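Local coordinates for protein imelysin (PDB 3OYV) that is an imelysin-family outer membrane protein probably involved in bacterial iron uptake, possibly as a peptidase, at residues W119-R122 with D123-N127; D273-I276 with T277-P281. All coordinates share one frame; numbering follows the deposited sequence. Where two conformers were deposited one is given.

Contact 1: residues W119-R122 with D123-N127; sequences WHSR and DDYTN
Y125 folds back over S121, and the carbonyl oxygen of S121 sits 3.1 Å above one face of the tyrosine ring, displaced toward its rim. S121 CB lies 3.4 Å from Y125 OH; the serine thus touches the ring both near CG and at the hydroxyl end. The S121 carbonyl takes the backbone N-H of Y125, the second of two straight i to i+4 bonds after D124 N to H120 O. With an alanine in place of Y125, S121 CB would probably lose its aromatic neighbour and a gap would open toward helices 71-102 and 158-177, which the ring also touches. S121 to D124 form the first turn of helix 121-137, just after H120, and R122 O is gripped twice by T126: the N-H reaches it at 3.0 Å, and OG1, beside the backbone N (chi1 -57°), at 2.7 Å from the opposite face of the carbonyl plane. The other flank is looser and watered. One water joins W119 O to the N-H of D123; another bridges H120 ND1 and D123 OD2, lying in the imidazole plane at its edge; a third links R122 NH1 to D123 OD1. Those two atoms stay 4.2 Å apart, the oxygen well out of the guanidinium plane. Q176 O takes R122 NH2 and Q176 NE2 donates to D123 OD1, while E283 takes H120 NE2 and S115 OG pairs with D124 OD2.

Contact 2: residues D273-I276 with T277-P281; sequences DAWI and TAREP
The indole of W275 carries R279 on one face: CG stands over the six-membered ring, 3.4 Å from its centroid and almost on the ring normal, a CH-pi contact. R279 CD follows at 3.6 Å from W275 CZ2, and the guanidinium beyond it runs parallel to the indole plane, within 2°, but is displaced beyond the rim past CZ2. NE1 of the indole donates to F344 O, and the ring of H120 meets W275 steeply inclined. With W275 CG anti to its own N (chi1 -174°) and the arginine bent at chi2 and chi3, both side chains leave helix 265-283 side by side, one turn apart. Beneath them R279 N bonds to W275 O at 2.8 Å, and R279 CG comes within 3.2 Å of that oxygen. On another side of the helix T277 turns OG1 back to D273 O at 2.9 Å, above the carbonyl plane, while its N-H reaches the same oxygen from the opposite face. The ladder weakens at E280 N to I276 O, 3.2 Å with an angle of 133°, just before P281, whose nitrogen has no proton to give and where the helix kinks. The aliphatic part of R279 is thus spent on the indole, and its head on charge: salt bridges to D303 and E283 fix the guanidinium, and NH2 also bonds to an unidentified bound molecule, probably from the crystallisation liquor. The neighbouring carboxylates probably offset much of the charge of R279 and hold its orientation.

How the contacts relate
The two contacts follow in series along the chain, contact 1 opening helix 121-137 and contact 2 lying on helix 265-283, with centres about 12 Å apart. Though far apart in sequence, their side chains meet: H120 packs against W275 and I276, its ND1 3.6 Å from I276 CD1, and N127 lies against E280. D124 OD2 and R279 NH2 make a long, weak ion pair at 3.3 Å. E283, at the end of helix 265-283, ties the two contacts together and also takes N127 ND2. D124 and R279 both approach the unidentified bound molecule, consistent with a polar pocket built jointly by the two parts of this mostly helical chain.

Contact 1: residues W119-R122 with D123-N127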
loop_
_atom_site.group_PDB
_atom_site.type_symbol
_atom_site.label_atom_id
_atom_site.label_comp_id
_atom_site.label_asym_id
_atom_site.label_seq_id
_atom_site.Cartn_x
_atom_site.Cartn_y
_atom_site.Cartn_z
ATOM N N TRP A 119 13.428 2.263 7.035
ATOM C CA TRP A 119 13.567 3.721 6.779
ATOM C C TRP A 119 12.895 4.112 5.461
ATOM O O TRP A 119 13.390 4.933 4.679
ATOM C CB TRP A 119 15.033 4.150 6.796
ATOM C CG TRP A 119 15.663 4.269 8.140
ATOM C CD1 TRP A 119 15.212 3.761 9.307
ATOM C CD2 TRP A 119 16.878 4.945 8.440
ATOM N NE1 TRP A 119 16.064 4.072 10.323
ATOM C CE2 TRP A 119 17.094 4.814 9.819
ATOM C CE3 TRP A 119 17.795 5.688 7.674
ATOM C CZ2 TRP A 119 18.224 5.371 10.464
ATOM C CZ3 TRP A 119 18.906 6.270 8.324
ATOM C CH2 TRP A 119 19.101 6.104 9.704
ATOM N N HIS A 120 11.767 3.483 5.208
ATOM C CA HIS A 120 11.060 3.574 3.930
ATOM C C HIS A 120 9.789 4.430 3.998
ATOM O O HIS A 120 9.058 4.551 3.016
ATOM C CB HIS A 120 10.797 2.111 3.493
ATOM C CG HIS A 120 9.950 1.954 2.280
ATOM N ND1 HIS A 120 10.385 2.309 1.022
ATOM C CD2 HIS A 120 8.718 1.431 2.128
ATOM C CE1 HIS A 120 9.421 2.054 0.149
ATOM N NE2 HIS A 120 8.407 1.495 0.797
ATOM N N SER A 121 9.474 5.009 5.155
ATOM C CA SER A 121 8.189 5.717 5.315
ATOM C C SER A 121 7.997 6.830 4.282
ATOM O O SER A 121 6.932 6.941 3.707
ATOM C CB SER A 121 7.997 6.277 6.749
ATOM O OG SER A 121 8.928 7.266 7.082
ATOM N N ARG A 122 9.007 7.681 4.084
ATOM C CA ARG A 122 8.861 8.750 3.098
ATOM C C ARG A 122 8.456 8.200 1.730
ATOM O O ARG A 122 7.546 8.694 1.098
ATOM C CB ARG A 122 10.153 9.561 2.963
ATOM C CG ARG A 122 10.406 10.507 4.128
ATOM C CD ARG A 122 11.850 10.990 4.209
ATOM N NE ARG A 122 12.257 11.690 2.984
ATOM C CZ ARG A 122 12.905 11.153 1.957
ATOM N NH1 ARG A 122 13.318 9.898 1.968
ATOM N NH2 ARG A 122 13.161 11.900 0.871
ATOM N N ASP A 123 9.189 7.190 1.271
ATOM C CA ASP A 123 8.956 6.658 -0.052
ATOM C C ASP A 123 7.608 5.942 -0.142
ATOM O O ASP A 123 6.911 6.053 -1.139
ATOM C CB ASP A 123 10.119 5.755 -0.472
ATOM C CG ASP A 123 11.392 6.514 -0.810
ATOM O OD1 ASP A 123 11.320 7.738 -1.043
ATOM O OD2 ASP A 123 12.454 5.844 -0.854
ATOM N N ASP A 124 7.240 5.218 0.921
ATOM C CA ASP A 124 5.948 4.570 1.038
ATOM C C ASP A 124 4.836 5.602 0.846
ATOM O O ASP A 124 3.973 5.474 -0.027
ATOM C CB ASP A 124 5.937 3.918 2.427
ATOM C CG ASP A 124 4.615 3.300 2.836
ATOM O OD1 ASP A 124 3.599 3.331 2.121
ATOM O OD2 ASP A 124 4.599 2.720 3.963
ATOM N N TYR A 125 4.870 6.649 1.664
ATOM C CA TYR A 125 3.756 7.596 1.682
ATOM C C TYR A 125 3.710 8.392 0.379
ATOM O O TYR A 125 2.626 8.739 -0.100
ATOM C CB TYR A 125 3.805 8.541 2.889
ATOM C CG TYR A 125 4.016 7.899 4.258
ATOM C CD1 TYR A 125 3.799 6.532 4.495
ATOM C CD2 TYR A 125 4.461 8.685 5.314
ATOM C CE1 TYR A 125 4.071 5.970 5.738
ATOM C CE2 TYR A 125 4.719 8.137 6.546
ATOM C CZ TYR A 125 4.519 6.781 6.766
ATOM O OH TYR A 125 4.848 6.277 8.021
ATOM N N THR A 126 4.884 8.669 -0.186
ATOM C CA THR A 126 4.974 9.335 -1.482
ATOM C C THR A 126 4.341 8.460 -2.569
ATOM O O THR A 126 3.566 8.950 -3.403
ATOM C CB THR A 126 6.422 9.681 -1.838
ATOM O OG1 THR A 126 6.980 10.494 -0.818
ATOM C CG2 THR A 126 6.531 10.435 -3.154
ATOM N N ASN A 127 4.645 7.153 -2.546
ATOM C CA ASN A 127 3.997 6.221 -3.484
ATOM C C ASN A 127 2.498 6.195 -3.332
ATOM O O ASN A 127 1.771 6.084 -4.313
ATOM C CB ASN A 127 4.570 4.809 -3.322
ATOM C CG ASN A 127 5.919 4.639 -3.981
ATOM O OD1 ASN A 127 6.314 5.426 -4.846
ATOM N ND2 ASN A 127 6.655 3.607 -3.562
HETATM O O HOH W 1 11.920 6.556 2.577
HETATM O O HOH W 2 12.782 3.439 0.609
HETATM O O HOH W 3 13.630 9.261 -0.927
#

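Contact 2: residues D273-I276 with T277-P281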
loop_
_atom_site.group_PDB
_atom_site.type_symbol
_atom_site.label_atom_id
_atom_site.label_comp_id
_atom_site.label_asym_id
_atom_site.label_seq_id
_atom_site.Cartn_x
_atom_site.Cartn_y
_atom_site.Cartn_z
ATOM N N ASP A 273 15.758 -6.250 -1.116
ATOM C CA ASP A 273 15.507 -5.683 -2.446
ATOM C C ASP A 273 14.141 -6.122 -2.983
ATOM O O ASP A 273 13.414 -5.324 -3.537
ATOM C CB ASP A 273 16.577 -6.145 -3.471
ATOM C CG ASP A 273 17.986 -5.622 -3.200
ATOM O OD1 ASP A 273 18.147 -4.634 -2.486
ATOM O OD2 ASP A 273 18.946 -6.211 -3.762
ATOM N N ALA A 274 13.842 -7.409 -2.834
ATOM C CA ALA A 274 12.581 -7.931 -3.281
ATOM C C ALA A 274 11.396 -7.342 -2.527
ATOM O O ALA A 274 10.325 -7.153 -3.118
ATOM C CB ALA A 274 12.571 -9.479 -3.217
ATOM N N TRP A 275 11.592 -7.047 -1.246
ATOM C CA TRP A 275 10.532 -6.424 -0.435
ATOM C C TRP A 275 10.218 -5.023 -0.972
ATOM O O TRP A 275 9.051 -4.692 -1.206
ATOM C CB TRP A 275 10.941 -6.424 1.049
ATOM C CG TRP A 275 9.852 -5.940 1.958
ATOM C CD1 TRP A 275 8.859 -6.694 2.502
ATOM C CD2 TRP A 275 9.591 -4.576 2.380
ATOM N NE1 TRP A 275 8.029 -5.905 3.275
ATOM C CE2 TRP A 275 8.452 -4.602 3.196
ATOM C CE3 TRP A 275 10.269 -3.360 2.215
ATOM C CZ2 TRP A 275 7.951 -3.459 3.819
ATOM C CZ3 TRP A 275 9.736 -2.231 2.797
ATOM C CH2 TRP A 275 8.615 -2.284 3.594
ATOM N N ILE A 276 11.247 -4.203 -1.191
ATOM C CA ILE A 276 11.008 -2.872 -1.746
ATOM C C ILE A 276 10.304 -2.972 -3.098
ATOM O O ILE A 276 9.381 -2.206 -3.398
ATOM C CB ILE A 276 12.303 -2.116 -1.900
ATOM C CG1 ILE A 276 12.902 -1.822 -0.513
ATOM C CG2 ILE A 276 12.090 -0.815 -2.691
ATOM C CD1 ILE A 276 12.202 -0.716 0.317
ATOM N N THR A 277 10.776 -3.885 -3.926
ATOM C CA THR A 277 10.233 -4.054 -5.283
ATOM C C THR A 277 8.753 -4.390 -5.216
ATOM O O THR A 277 7.937 -3.822 -5.967
ATOM C CB THR A 277 11.044 -5.110 -6.051
ATOM O OG1 THR A 277 12.374 -4.606 -6.200
ATOM C CG2 THR A 277 10.411 -5.460 -7.402
ATOM N N ALA A 278 8.388 -5.317 -4.336
ATOM C CA ALA A 278 6.993 -5.741 -4.184
ATOM C C ALA A 278 6.133 -4.628 -3.534
ATOM O O ALA A 278 4.966 -4.475 -3.848
ATOM C CB ALA A 278 6.887 -7.077 -3.384
ATOM N N ARG A 279 6.739 -3.858 -2.645
ATOM C CA ARG A 279 6.028 -2.766 -1.986
ATOM C C ARG A 279 5.566 -1.694 -2.949
ATOM O O ARG A 279 4.556 -1.058 -2.698
ATOM C CB ARG A 279 6.888 -2.152 -0.897
ATOM C CG ARG A 279 6.930 -2.982 0.392
ATOM C CD ARG A 279 5.587 -3.026 1.093
ATOM N NE ARG A 279 5.148 -1.708 1.526
ATOM C CZ ARG A 279 4.108 -1.480 2.308
ATOM N NH1 ARG A 279 3.324 -2.470 2.692
ATOM N NH2 ARG A 279 3.834 -0.248 2.713
ATOM N N GLU A 280 6.300 -1.482 -4.036
ATOM C CA GLU A 280 5.958 -0.368 -4.914
ATOM C C GLU A 280 4.555 -0.463 -5.521
ATOM O O GLU A 280 3.786 0.487 -5.365
ATOM C CB GLU A 280 7.009 -0.171 -5.987
ATOM C CG GLU A 280 6.790 1.145 -6.734
ATOM C CD GLU A 280 7.893 1.455 -7.704
ATOM O OE1 GLU A 280 8.754 0.579 -7.923
ATOM O OE2 GLU A 280 7.885 2.582 -8.239
ATOM N N PRO A 281 4.187 -1.591 -6.179
ATOM C CA PRO A 281 2.828 -1.648 -6.685
ATOM C C PRO A 281 1.797 -1.656 -5.551
ATOM O O PRO A 281 0.700 -1.085 -5.715
ATOM C CB PRO A 281 2.800 -2.935 -7.508
ATOM C CG PRO A 281 3.930 -3.739 -6.961
ATOM C CD PRO A 281 4.970 -2.759 -6.631
#